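Local coordinates for protein hydrogenase maturation factor (Thermoanaerobacter tengcongensis, PDB 3VTI) that takes part as HypE in [NiFe]-hydrogenase maturation, where HypF S-carbamoylates it and it probably dehydrates the carbamoyl group to a nitrile at the expense of ATP, at residues 145-150 with 279-284; 151-156 with 242-247; 46-51 with 90-95. All coordinates share one frame; numbering follows the deposited sequence.

Overall arrangement
Contact 3 comes first along the chain, in the region related to the N-terminal domain of AIR synthase; contacts 1 and 2 follow in the C-terminal region, contact 2 nested inside the loop closed by contact 1. Contact 1 pairs strands 146-149 and 279-285 of a mixed sheet. From strand 146-149 the chain runs directly into contact 2, about 16 Å away between centres, where helix 155-164 starts. Contact 3, where helices 49-60 and 83-100 meet, lies about 31 Å from contact 1 and 22 Å from contact 2, centre to centre. Contacts 1 and 3 fall on opposite sides of the chain's centre; the three describe packing within each of the two parts of the AIR synthase-like fold.

Contact 1: residues 145-150 with 279-284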
loop_
_atom_site.group_PDB
_atom_site.type_symbol
_atom_site.label_atom_id
_atom_site.label_comp_id
_atom_site.label_asym_id
_atom_site.label_seq_id
_atom_site.Cartn_x
_atom_site.Cartn_y
_atom_site.Cartn_z
ATOM N N ASP C 145 -34.795 5.753 -20.857
ATOM C CA ASP C 145 -33.469 5.363 -21.329
ATOM C C ASP C 145 -33.283 3.864 -21.191
ATOM O O ASP C 145 -33.924 3.228 -20.347
ATOM C CB ASP C 145 -32.372 6.054 -20.511
ATOM C CG ASP C 145 -32.230 7.530 -20.827
ATOM O OD1 ASP C 145 -32.590 7.955 -21.943
ATOM O OD2 ASP C 145 -31.737 8.267 -19.947
ATOM N N ILE C 146 -32.386 3.315 -22.005
ATOM C CA ILE C 146 -32.080 1.885 -22.003
ATOM C C ILE C 146 -30.716 1.641 -21.368
ATOM O O ILE C 146 -29.784 2.424 -21.550
ATOM C CB ILE C 146 -32.120 1.299 -23.442
ATOM C CG1 ILE C 146 -33.499 1.525 -24.094
ATOM C CG2 ILE C 146 -31.706 -0.173 -23.464
ATOM C CD1 ILE C 146 -34.677 0.799 -23.433
ATOM N N VAL C 147 -30.616 0.553 -20.612
ATOM C CA VAL C 147 -29.382 0.181 -19.953
ATOM C C VAL C 147 -28.778 -1.008 -20.670
ATOM O O VAL C 147 -29.450 -2.016 -20.883
ATOM C CB VAL C 147 -29.627 -0.191 -18.484
ATOM C CG1 VAL C 147 -28.307 -0.300 -17.730
ATOM C CG2 VAL C 147 -30.512 0.842 -17.822
ATOM N N LEU C 148 -27.505 -0.884 -21.030
ATOM C CA LEU C 148 -26.754 -1.974 -21.633
ATOM C C LEU C 148 -25.507 -2.306 -20.809
ATOM O O LEU C 148 -24.982 -1.456 -20.071
ATOM C CB LEU C 148 -26.347 -1.615 -23.064
ATOM C CG LEU C 148 -27.458 -1.393 -24.087
ATOM C CD1 LEU C 148 -27.909 0.054 -24.116
ATOM C CD2 LEU C 148 -26.982 -1.812 -25.449
ATOM N N ILE C 149 -25.044 -3.546 -20.938
ATOM C CA ILE C 149 -23.746 -3.963 -20.412
ATOM C C ILE C 149 -22.906 -4.470 -21.580
ATOM O O ILE C 149 -23.415 -5.201 -22.435
ATOM C CB ILE C 149 -23.875 -5.071 -19.325
ATOM C CG1 ILE C 149 -22.514 -5.404 -18.711
ATOM C CG2 ILE C 149 -24.466 -6.343 -19.899
ATOM C CD1 ILE C 149 -22.185 -4.599 -17.509
ATOM N N SER C 150 -21.624 -4.105 -21.603
ATOM C CA SER C 150 -20.725 -4.453 -22.718
ATOM C C SER C 150 -20.339 -5.933 -22.824
ATOM O O SER C 150 -19.798 -6.351 -23.845
ATOM C CB SER C 150 -19.450 -3.605 -22.654
ATOM O OG SER C 150 -18.765 -3.794 -21.428
ATOM N N GLU C 279 -25.297 -7.007 -24.063
ATOM C CA GLU C 279 -26.750 -7.144 -24.022
ATOM C C GLU C 279 -27.435 -5.871 -23.523
ATOM O O GLU C 279 -26.915 -5.162 -22.661
ATOM C CB GLU C 279 -27.171 -8.318 -23.118
ATOM C CG GLU C 279 -26.601 -9.699 -23.482
ATOM C CD GLU C 279 -27.342 -10.409 -24.624
ATOM O OE1 GLU C 279 -27.081 -11.622 -24.811
ATOM O OE2 GLU C 279 -28.174 -9.775 -25.327
ATOM N N ILE C 280 -28.604 -5.592 -24.096
ATOM C CA ILE C 280 -29.601 -4.720 -23.499
ATOM C C ILE C 280 -30.090 -5.461 -22.254
ATOM O O ILE C 280 -30.565 -6.596 -22.359
ATOM C CB ILE C 280 -30.788 -4.501 -24.482
ATOM C CG1 ILE C 280 -30.317 -3.759 -25.746
ATOM C CG2 ILE C 280 -31.965 -3.788 -23.793
ATOM C CD1 ILE C 280 -31.380 -3.586 -26.814
ATOM N N ILE C 281 -29.965 -4.838 -21.084
ATOM C CA ILE C 281 -30.299 -5.521 -19.826
ATOM C C ILE C 281 -31.463 -4.913 -19.031
ATOM O O ILE C 281 -32.018 -5.572 -18.154
ATOM C CB ILE C 281 -29.067 -5.686 -18.892
ATOM C CG1 ILE C 281 -28.473 -4.322 -18.525
ATOM C CG2 ILE C 281 -28.027 -6.616 -19.531
ATOM C CD1 ILE C 281 -27.574 -4.334 -17.310
ATOM N N GLY C 282 -31.835 -3.672 -19.334
ATOM C CA GLY C 282 -32.880 -3.010 -18.580
ATOM C C GLY C 282 -33.326 -1.660 -19.094
ATOM O O GLY C 282 -33.026 -1.279 -20.230
ATOM N N GLU C 283 -34.049 -0.944 -18.231
ATOM C CA GLU C 283 -34.689 0.329 -18.558
ATOM C C GLU C 283 -34.689 1.232 -17.321
ATOM O O GLU C 283 -34.867 0.764 -16.199
ATOM C CB GLU C 283 -36.137 0.104 -19.054
ATOM C CG GLU C 283 -36.753 1.310 -19.761
ATOM C CD GLU C 283 -38.212 1.112 -20.194
ATOM O OE1 GLU C 283 -39.090 0.918 -19.319
ATOM O OE2 GLU C 283 -38.489 1.191 -21.415
ATOM N N VAL C 284 -34.494 2.528 -17.549
ATOM C CA VAL C 284 -34.536 3.540 -16.502
ATOM C C VAL C 284 -35.991 3.890 -16.140
ATOM O O VAL C 284 -36.774 4.330 -16.990
ATOM C CB VAL C 284 -33.761 4.801 -16.934
ATOM C CG1 VAL C 284 -33.903 5.906 -15.907
ATOM C CG2 VAL C 284 -32.297 4.470 -17.163
#
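Val147 faces both Ile281 and Gly282, and its backbone carbonyl takes a hydrogen bond from each: Val147 O lies 2.9 Å from Ile281 N and 3.3 Å from Gly282 N. The first bond is the straighter, 166° at the hydrogen against 147° for the second. In return Val147 N donates to Gly282 O at 3.1 Å. Towards one end of the pair, Ile149 and Glu279 exchange N-H...O bonds in both directions; towards the other, Val284 N donates to Asp145 O.

Apolar contacts divide between the two faces of the ladder. On one, Ile146 and Ile280 meet methyl to methyl, CG2 to CG2 at 3.6 Å, each branch lying anti to its own backbone N. Leu148 lies alongside Ile280, pointing the same way, with Leu148 CD2 3.9 Å from Ile280 CG1. On the other face Ile149 CG2 reaches Ile281 CG2 at 3.6 Å, while Ile281 CG1 turns towards Val147, helped by a chi1 of 60° that sets it between the backbone N and carbonyl carbon. Beta-branched Val and Ile favour extended backbone, and with Leu148 they supply the apolar surface on both faces. At the Asp145 end of the pair Val284 CG2 rests 3.7 Å from Asp145 CB.

The polar ends turn to other partners: Asp145 OD2 accepts from Lys142 N, and Glu283 OE2 makes a salt bridge to Arg259. Helix 262-270 covers the face of Ile146, Leu148 and Ile280. Two residues set against one across an antiparallel ladder, with the register shifted by one, form a classic beta bulge, here between interior strands of the mixed sheet in the AIR synthase-like C-terminal region.

Contact 2: residues 151-156 with 242-247; sequences GTIGDH and IDFLHL
Two first torsions bring Phe244 and Ile153 together. A chi1 of 53° places Phe244 CG between its backbone N and carbonyl carbon, bringing the ring round to the 151-156 loop; in Ile153, chi1 of -60° leaves CG2 anti to the backbone N. That methyl approaches the edge of the Phe244 ring, near its plane, at 3.6 Å from CD1. It also lies beside the carbonyl of Phe244, whose O accepts from Leu247 N at 3.2 Å within its own loop.

Gly154 brings its backbone up to Leu247: CB of Leu247 lies 3.8 Å from Gly154 CA, and Leu247 CD1 is 3.7 Å from Gly154 O. Glycine suits the site twice over. Its positive phi of 97° is one that a side chain would disfavour, and a CB would come up against Phe244 CB and close to Leu247 CD1. The apolar side chains of Ile153, Phe244 and Leu247 suit a mostly buried join between a loop and a helix start.

Each segment is shaped by a polar bond of its own. Thr152 OG1 donates to Asp155 OD1 at 2.7 Å, on the syn side of the carboxylate though somewhat out of its plane, linking the loop to the first turn of helix 155-164, for which Gly154 is the N-cap. Asp243 OD1 accepts from Leu245 N at 3.1 Å, an Asx turn spanning Asp243 to Leu245. Gly154 N is held from outside by Asn249 OD1.

Around this join, Val205 of helix 204-216 packs on both Ile153 and Leu245, while Cys237 of helix 231-240 touches Phe244 and Leu247. Leu247 also meets Met158 and Met161 of helix 155-164, and the loop preceding strand 254-257 thus lies among helices 155-164, 204-216 and 231-240.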
loop_
_atom_site.group_PDB
_atom_site.type_symbol
_atom_site.label_atom_id
_atom_site.label_comp_id
_atom_site.label_asym_id
_atom_site.label_seq_id
_atom_site.Cartn_x
_atom_site.Cartn_y
_atom_site.Cartn_z
ATOM N N GLY C 151 -20.598 -6.713 -21.772
ATOM C CA GLY C 151 -20.258 -8.140 -21.758
ATOM C C GLY C 151 -20.611 -8.849 -20.456
ATOM O O GLY C 151 -21.369 -8.325 -19.637
ATOM N N THR C 152 -20.059 -10.047 -20.271
ATOM C CA THR C 152 -20.423 -10.902 -19.148
ATOM C C THR C 152 -20.095 -10.259 -17.806
ATOM O O THR C 152 -19.141 -9.474 -17.688
ATOM C CB THR C 152 -19.742 -12.280 -19.227
ATOM O OG1 THR C 152 -18.335 -12.103 -19.359
ATOM C CG2 THR C 152 -20.264 -13.094 -20.413
ATOM N N ILE C 153 -20.891 -10.614 -16.800
ATOM C CA ILE C 153 -20.837 -9.994 -15.482
ATOM C C ILE C 153 -20.149 -10.913 -14.479
ATOM O O ILE C 153 -20.480 -12.101 -14.389
ATOM C CB ILE C 153 -22.270 -9.670 -14.977
ATOM C CG1 ILE C 153 -22.981 -8.705 -15.938
ATOM C CG2 ILE C 153 -22.259 -9.123 -13.542
ATOM C CD1 ILE C 153 -24.508 -8.863 -15.934
ATOM N N GLY C 154 -19.194 -10.356 -13.732
ATOM C CA GLY C 154 -18.625 -11.022 -12.561
ATOM C C GLY C 154 -17.322 -11.776 -12.760
ATOM O O GLY C 154 -16.873 -12.490 -11.865
ATOM N N ASP C 155 -16.709 -11.607 -13.925
ATOM C CA ASP C 155 -15.474 -12.296 -14.261
ATOM C C ASP C 155 -14.335 -12.035 -13.286
ATOM O O ASP C 155 -13.840 -12.964 -12.635
ATOM C CB ASP C 155 -15.037 -11.915 -15.667
ATOM C CG ASP C 155 -15.809 -12.649 -16.720
ATOM O OD1 ASP C 155 -16.937 -12.231 -17.055
ATOM O OD2 ASP C 155 -15.275 -13.660 -17.207
ATOM N N HIS C 156 -13.924 -10.776 -13.194
ATOM C CA HIS C 156 -12.780 -10.405 -12.383
ATOM C C HIS C 156 -12.979 -10.793 -10.914
ATOM O O HIS C 156 -12.148 -11.501 -10.337
ATOM C CB HIS C 156 -12.501 -8.914 -12.510
ATOM C CG HIS C 156 -11.315 -8.465 -11.721
ATOM N ND1 HIS C 156 -10.029 -8.537 -12.209
ATOM C CD2 HIS C 156 -11.216 -7.951 -10.472
ATOM C CE1 HIS C 156 -9.190 -8.078 -11.298
ATOM N NE2 HIS C 156 -9.885 -7.719 -10.234
ATOM N N ILE C 242 -23.818 -16.657 -4.105
ATOM C CA ILE C 242 -23.449 -15.279 -4.410
ATOM C C ILE C 242 -24.255 -14.741 -5.599
ATOM O O ILE C 242 -24.642 -15.501 -6.486
ATOM C CB ILE C 242 -21.934 -15.168 -4.723
ATOM C CG1 ILE C 242 -21.112 -15.447 -3.468
ATOM C CG2 ILE C 242 -21.572 -13.789 -5.257
ATOM C CD1 ILE C 242 -19.643 -15.752 -3.750
ATOM N N ASP C 243 -24.506 -13.432 -5.599
ATOM C CA ASP C 243 -25.133 -12.739 -6.729
ATOM C C ASP C 243 -24.026 -12.123 -7.576
ATOM O O ASP C 243 -23.296 -11.253 -7.093
ATOM C CB ASP C 243 -26.084 -11.643 -6.220
ATOM C CG ASP C 243 -27.064 -11.151 -7.287
ATOM O OD1 ASP C 243 -26.713 -11.155 -8.492
ATOM O OD2 ASP C 243 -28.193 -10.747 -6.913
ATOM N N PHE C 244 -23.886 -12.558 -8.829
ATOM C CA PHE C 244 -22.816 -12.016 -9.695
ATOM C C PHE C 244 -22.918 -10.510 -9.930
ATOM O O PHE C 244 -21.945 -9.856 -10.335
ATOM C CB PHE C 244 -22.679 -12.782 -11.015
ATOM C CG PHE C 244 -23.958 -12.916 -11.789
ATOM C CD1 PHE C 244 -24.454 -11.851 -12.535
ATOM C CD2 PHE C 244 -24.652 -14.126 -11.794
ATOM C CE1 PHE C 244 -25.623 -11.969 -13.254
ATOM C CE2 PHE C 244 -25.831 -14.266 -12.521
ATOM C CZ PHE C 244 -26.317 -13.179 -13.254
ATOM N N LEU C 245 -24.097 -9.964 -9.652
ATOM C CA LEU C 245 -24.323 -8.526 -9.681
ATOM C C LEU C 245 -23.479 -7.771 -8.661
ATOM O O LEU C 245 -23.381 -6.545 -8.729
ATOM C CB LEU C 245 -25.805 -8.217 -9.458
ATOM C CG LEU C 245 -26.753 -8.549 -10.613
ATOM C CD1 LEU C 245 -28.189 -8.191 -10.235
ATOM C CD2 LEU C 245 -26.323 -7.853 -11.924
ATOM N N HIS C 246 -22.874 -8.492 -7.721
ATOM C CA HIS C 246 -22.055 -7.858 -6.702
ATOM C C HIS C 246 -20.573 -8.072 -6.930
ATOM O O HIS C 246 -19.763 -7.447 -6.256
ATOM C CB HIS C 246 -22.400 -8.357 -5.299
ATOM C CG HIS C 246 -23.830 -8.156 -4.908
ATOM N ND1 HIS C 246 -24.637 -7.192 -5.477
ATOM C CD2 HIS C 246 -24.589 -8.775 -3.970
ATOM C CE1 HIS C 246 -25.837 -7.246 -4.932
ATOM N NE2 HIS C 246 -25.833 -8.196 -4.011
ATOM N N LEU C 247 -20.214 -8.975 -7.837
ATOM C CA LEU C 247 -18.806 -9.250 -8.117
ATOM C C LEU C 247 -18.260 -8.213 -9.069
ATOM O O LEU C 247 -18.967 -7.778 -9.961
ATOM C CB LEU C 247 -18.629 -10.635 -8.736
ATOM C CG LEU C 247 -18.880 -11.869 -7.879
ATOM C CD1 LEU C 247 -18.778 -13.092 -8.761
ATOM C CD2 LEU C 247 -17.900 -11.952 -6.724
#

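Contact 3: residues 46-51 with 90-95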
loop_
_atom_site.group_PDB
_atom_site.type_symbol
_atom_site.label_atom_id
_atom_site.label_comp_id
_atom_site.label_asym_id
_atom_site.label_seq_id
_atom_site.Cartn_x
_atom_site.Cartn_y
_atom_site.Cartn_z
ATOM N N GLY C 46 -5.641 -14.437 -16.167
ATOM C CA GLY C 46 -6.142 -13.400 -17.054
ATOM C C GLY C 46 -5.522 -12.026 -16.868
ATOM O O GLY C 46 -5.860 -11.089 -17.604
ATOM N N GLY C 47 -4.629 -11.892 -15.890
ATOM C CA GLY C 47 -3.969 -10.619 -15.652
ATOM C C GLY C 47 -3.019 -10.535 -14.474
ATOM O O GLY C 47 -2.584 -11.552 -13.907
ATOM N N ASP C 48 -2.675 -9.293 -14.136
ATOM C CA ASP C 48 -1.860 -8.972 -12.974
ATOM C C ASP C 48 -2.098 -7.520 -12.548
ATOM O O ASP C 48 -2.797 -6.780 -13.244
ATOM C CB ASP C 48 -0.372 -9.257 -13.239
ATOM C CG ASP C 48 0.171 -8.493 -14.424
ATOM O OD1 ASP C 48 0.776 -9.133 -15.317
ATOM O OD2 ASP C 48 0.006 -7.256 -14.458
ATOM N N ILE C 49 -1.507 -7.121 -11.419
ATOM C CA ILE C 49 -1.691 -5.777 -10.859
ATOM C C ILE C 49 -1.283 -4.660 -11.828
ATOM O O ILE C 49 -1.843 -3.565 -11.791
ATOM C CB ILE C 49 -0.959 -5.626 -9.491
ATOM C CG1 ILE C 49 -1.336 -4.298 -8.803
ATOM C CG2 ILE C 49 0.562 -5.810 -9.650
ATOM C CD1 ILE C 49 -1.005 -4.234 -7.315
ATOM N N GLY C 50 -0.316 -4.951 -12.696
ATOM C CA GLY C 50 0.189 -3.982 -13.663
ATOM C C GLY C 50 -0.813 -3.651 -14.750
ATOM O O GLY C 50 -1.066 -2.471 -15.034
ATOM N N LYS C 51 -1.387 -4.691 -15.359
ATOM C CA LYS C 51 -2.368 -4.524 -16.422
ATOM C C LYS C 51 -3.599 -3.834 -15.854
ATOM O O LYS C 51 -4.218 -2.980 -16.504
ATOM C CB LYS C 51 -2.749 -5.880 -17.009
ATOM C CG LYS C 51 -3.572 -5.780 -18.264
ATOM C CD LYS C 51 -3.897 -7.151 -18.841
ATOM C CE LYS C 51 -4.642 -7.002 -20.169
ATOM N NZ LYS C 51 -5.340 -8.254 -20.582
ATOM N N VAL C 90 5.763 -4.191 -14.636
ATOM C CA VAL C 90 6.087 -3.025 -15.450
ATOM C C VAL C 90 5.845 -3.309 -16.940
ATOM O O VAL C 90 5.221 -2.500 -17.633
ATOM C CB VAL C 90 7.537 -2.527 -15.156
ATOM C CG1 VAL C 90 7.916 -1.354 -16.031
ATOM C CG2 VAL C 90 7.662 -2.114 -13.691
ATOM N N LYS C 91 6.323 -4.464 -17.411
ATOM C CA LYS C 91 6.057 -4.952 -18.770
ATOM C C LYS C 91 4.557 -4.977 -19.104
ATOM O O LYS C 91 4.147 -4.488 -20.160
ATOM C CB LYS C 91 6.653 -6.353 -18.953
ATOM C CG LYS C 91 6.678 -6.876 -20.390
ATOM C CD LYS C 91 7.100 -8.334 -20.420
ATOM C CE LYS C 91 7.435 -8.803 -21.836
ATOM N NZ LYS C 91 6.204 -8.957 -22.671
ATOM N N SER C 92 3.756 -5.551 -18.201
ATOM C CA SER C 92 2.300 -5.594 -18.354
ATOM C C SER C 92 1.681 -4.201 -18.441
ATOM O O SER C 92 0.737 -3.983 -19.197
ATOM C CB SER C 92 1.661 -6.356 -17.205
ATOM O OG SER C 92 1.931 -7.733 -17.308
ATOM N N MET C 93 2.227 -3.268 -17.665
ATOM C CA MET C 93 1.841 -1.865 -17.738
ATOM C C MET C 93 2.221 -1.257 -19.081
ATOM O O MET C 93 1.410 -0.560 -19.696
ATOM C CB MET C 93 2.469 -1.054 -16.599
ATOM C CG MET C 93 1.978 -1.430 -15.224
ATOM S SD MET C 93 2.619 -0.372 -13.932
ATOM C CE MET C 93 1.464 0.993 -13.944
ATOM N N ALA C 94 3.439 -1.518 -19.547
ATOM C CA ALA C 94 3.853 -1.010 -20.852
ATOM C C ALA C 94 2.919 -1.506 -21.962
ATOM O O ALA C 94 2.466 -0.715 -22.787
ATOM C CB ALA C 94 5.302 -1.377 -21.153
ATOM N N GLU C 95 2.619 -2.806 -21.951
ATOM C CA GLU C 95 1.761 -3.423 -22.964
ATOM C C GLU C 95 0.337 -2.868 -22.988
ATOM O O GLU C 95 -0.227 -2.644 -24.060
ATOM C CB GLU C 95 1.738 -4.939 -22.799
ATOM C CG GLU C 95 3.031 -5.607 -23.259
ATOM C CD GLU C 95 3.180 -7.041 -22.759
ATOM O OE1 GLU C 95 2.740 -7.340 -21.619
ATOM O OE2 GLU C 95 3.757 -7.867 -23.510
#
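Ser92 OG donates a hydrogen bond of 2.7 Å to Asp48 OD1, which receives it on its syn lone pair, the side facing OD2. That other oxygen faces the start of helix 49-60: Asp48 OD2 accepts from Lys51 N at 3.1 Å and, weakly, from Gly50 N. Asp48 is thus an N-cap whose two oxygens divide the work, one closing its own helix and the other gripping the neighbouring one. A chi1 of 58°, with CG between the backbone N and carbonyl carbon, swings the carboxylate over the first turn. The helix N-terminus would probably favour its negative charge.

Beside this polar link the backbones come close, Gly50 CA lying 4.9 Å from Met93 CA. Gly50 has no side chain, and a CB here would point into Ser92 and Met93; its carbonyl O instead lies against Met93 CG. Small Ser92 suits the crossing too, its CB resting 3.9 Å from Lys51 N.

Further out, Lys88 O, one turn back, also pairs with Ser92 OG and would share its single proton with Asp48, while Lys51 NZ bonds to Val177 O. The Met93 side chain touches Ala53 and Val54 of helix 49-60 and also strands 66-78 and 120-130, with Phe12 of the second subunit against it too; helices 49-60 and 83-100 pack together over the mixed sheet of the N-terminal region.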